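Local atomic coordinates of putative PII-like nitrogen regulatory protein (Shewanella baltica, PDB entry 3CE8), a protein that is of unknown function but, as a trimeric PII-like protein of the DUF3240 family, may take part in regulation related to nitrogen metabolism. Residues T22-V27 with H85-Q90. Numbering follows the deposited sequence.
Sequences TEQLLV and HPAAQQ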
loop_
_atom_site.group_PDB
_atom_site.type_symbol
_atom_site.label_atom_id
_atom_site.label_comp_id
_atom_site.label_asym_id
_atom_site.label_seq_id
_atom_site.Cartn_x
_atom_site.Cartn_y
_atom_site.Cartn_z
ATOM N N THR A 22 -3.700 1.957 -17.856
ATOM C CA THR A 22 -4.986 2.664 -17.862
ATOM C C THR A 22 -5.710 2.358 -16.540
ATOM O O THR A 22 -6.714 2.966 -16.218
ATOM C CB THR A 22 -5.861 2.266 -19.040
ATOM O OG1 THR A 22 -6.070 0.846 -19.007
ATOM C CG2 THR A 22 -5.211 2.712 -20.376
ATOM N N GLU A 23 -5.159 1.396 -15.799
ATOM C CA GLU A 23 -5.635 1.044 -14.432
ATOM C C GLU A 23 -4.803 1.806 -13.441
ATOM O O GLU A 23 -3.592 2.003 -13.601
ATOM C CB GLU A 23 -5.528 -0.440 -14.071
ATOM C CG GLU A 23 -6.495 -1.336 -14.811
ATOM C CD GLU A 23 -7.941 -1.151 -14.396
ATOM O OE1 GLU A 23 -8.220 -1.109 -13.180
ATOM O OE2 GLU A 23 -8.805 -1.090 -15.295
ATOM N N GLN A 24 -5.478 2.248 -12.406
ATOM C CA GLN A 24 -4.814 2.988 -11.351
ATOM C C GLN A 24 -5.497 2.666 -10.026
ATOM O O GLN A 24 -6.620 2.191 -10.005
ATOM C CB GLN A 24 -4.799 4.479 -11.684
ATOM C CG GLN A 24 -6.157 5.058 -11.909
ATOM C CD GLN A 24 -6.115 6.535 -12.259
ATOM O OE1 GLN A 24 -5.148 7.008 -12.880
ATOM N NE2 GLN A 24 -7.190 7.278 -11.868
ATOM N N LEU A 25 -4.779 2.881 -8.941
ATOM C CA LEU A 25 -5.267 2.542 -7.610
ATOM C C LEU A 25 -5.709 3.753 -6.797
ATOM O O LEU A 25 -4.936 4.647 -6.575
ATOM C CB LEU A 25 -4.143 1.798 -6.854
ATOM C CG LEU A 25 -4.493 1.136 -5.528
ATOM C CD1 LEU A 25 -5.431 -0.034 -5.820
ATOM C CD2 LEU A 25 -3.220 0.708 -4.736
ATOM N N LEU A 26 -6.960 3.791 -6.387
ATOM C CA LEU A 26 -7.409 4.847 -5.477
ATOM C C LEU A 26 -7.257 4.362 -4.068
ATOM O O LEU A 26 -7.708 3.274 -3.728
ATOM C CB LEU A 26 -8.881 5.219 -5.691
ATOM C CG LEU A 26 -9.505 6.183 -4.678
ATOM C CD1 LEU A 26 -8.915 7.588 -4.750
ATOM C CD2 LEU A 26 -10.971 6.214 -5.005
ATOM N N VAL A 27 -6.538 5.143 -3.283
ATOM C CA VAL A 27 -6.372 4.869 -1.845
ATOM C C VAL A 27 -7.073 5.991 -1.122
ATOM O O VAL A 27 -6.856 7.184 -1.381
ATOM C CB VAL A 27 -4.915 4.807 -1.367
ATOM C CG1 VAL A 27 -4.898 4.584 0.150
ATOM C CG2 VAL A 27 -4.163 3.707 -2.121
ATOM N N HIS A 85 -9.265 0.768 -10.443
ATOM C CA HIS A 85 -10.245 1.248 -11.385
ATOM C C HIS A 85 -9.589 1.803 -12.636
ATOM O O HIS A 85 -8.436 2.223 -12.599
ATOM C CB HIS A 85 -11.051 2.374 -10.726
ATOM C CG HIS A 85 -10.230 3.592 -10.404
ATOM N ND1 HIS A 85 -9.401 3.664 -9.296
ATOM C CD2 HIS A 85 -10.099 4.776 -11.051
ATOM C CE1 HIS A 85 -8.784 4.837 -9.288
ATOM N NE2 HIS A 85 -9.183 5.529 -10.344
ATOM N N PRO A 86 -10.327 1.806 -13.750
ATOM C CA PRO A 86 -9.812 2.430 -14.948
ATOM C C PRO A 86 -9.706 3.954 -14.811
ATOM O O PRO A 86 -10.607 4.629 -14.302
ATOM C CB PRO A 86 -10.848 2.069 -16.025
ATOM C CG PRO A 86 -11.900 1.196 -15.371
ATOM C CD PRO A 86 -11.718 1.329 -13.893
ATOM N N ALA A 87 -8.594 4.469 -15.299
ATOM C CA ALA A 87 -8.300 5.890 -15.254
ATOM C C ALA A 87 -9.438 6.687 -15.864
ATOM O O ALA A 87 -9.742 7.804 -15.447
ATOM C CB ALA A 87 -6.952 6.194 -15.994
ATOM N N ALA A 88 -10.105 6.060 -16.812
ATOM C CA ALA A 88 -11.193 6.712 -17.577
ATOM C C ALA A 88 -12.435 6.999 -16.727
ATOM O O ALA A 88 -13.269 7.825 -17.086
ATOM C CB ALA A 88 -11.602 5.857 -18.763
ATOM N N GLN A 89 -12.515 6.307 -15.595
ATOM C CA GLN A 89 -13.676 6.333 -14.700
ATOM C C GLN A 89 -13.316 6.981 -13.359
ATOM O O GLN A 89 -14.056 6.913 -12.378
ATOM C CB GLN A 89 -14.113 4.910 -14.426
ATOM C CG GLN A 89 -14.313 4.067 -15.654
ATOM C CD GLN A 89 -15.612 4.338 -16.331
ATOM O OE1 GLN A 89 -16.484 5.001 -15.775
ATOM N NE2 GLN A 89 -15.764 3.812 -17.545
ATOM N N GLN A 90 -12.167 7.621 -13.358
ATOM C CA GLN A 90 -11.666 8.301 -12.174
ATOM C C GLN A 90 -12.656 9.337 -11.610
ATOM O O GLN A 90 -12.920 9.364 -10.405
ATOM C CB GLN A 90 -10.327 8.994 -12.471
ATOM C CG GLN A 90 -9.644 9.553 -11.221
ATOM C CD GLN A 90 -8.434 10.405 -11.550
ATOM O OE1 GLN A 90 -7.356 9.891 -11.847
ATOM N NE2 GLN A 90 -8.609 11.725 -11.477
#
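Gln24 crosses His85 at a slant, its CG 3.4 Å from His85 NE2, and then hands both hydrogens of its amide to residues of 85-90. One goes to His85 NE2, which, 3.1 Å from Gln24 NE2, lies in the Gln24 amide plane, but the donor comes in 32° out of the imidazole plane. The other goes to Gln90 OE1, 2.6 Å from Gln24 NE2, on a lone pair in the carbonyl plane; the two amides are nearly coplanar, whereas the Gln24 amide stands steeply, 78°, to the imidazole. Gln24 holds CG between backbone N and carbonyl carbon (chi1 57°), and His85 does the same, which folds the two groups together on the sheet face covered by helix 90-100. They form a hydrogen-bonded antiparallel pair between strands 23-31 and 74-86, with Gln24 N to His85 O and His85 N to Gln24 O each 3.0 Å. Past it, Ala87 N reaches Thr22 O at 2.6 Å, carrying the pairing into the turn that leads to the helix. Leu26 CB packs 3.6 Å from His85 CE1, its side chain continuing onto Leu93, Leu94 and Leu97 of that helix. On the other face, Glu23 pairs with Pro86 and bends at chi2, so that its carboxylate lies over the His85-Pro86 peptide, OE2 3.8 Å from Pro86 CB. At the subunit boundary, Gln24 packs on Tyr114 of a second subunit, and Gln90 NE2 makes a weak hydrogen bond to Gln115 of that subunit. Because His85 NE2 accepts from Gln24 while ND1 is hydrogen-bonded to the carbonyl of Ile83, the ring is probably neutral with its proton on ND1, its rotation fixed by a partner at each nitrogen.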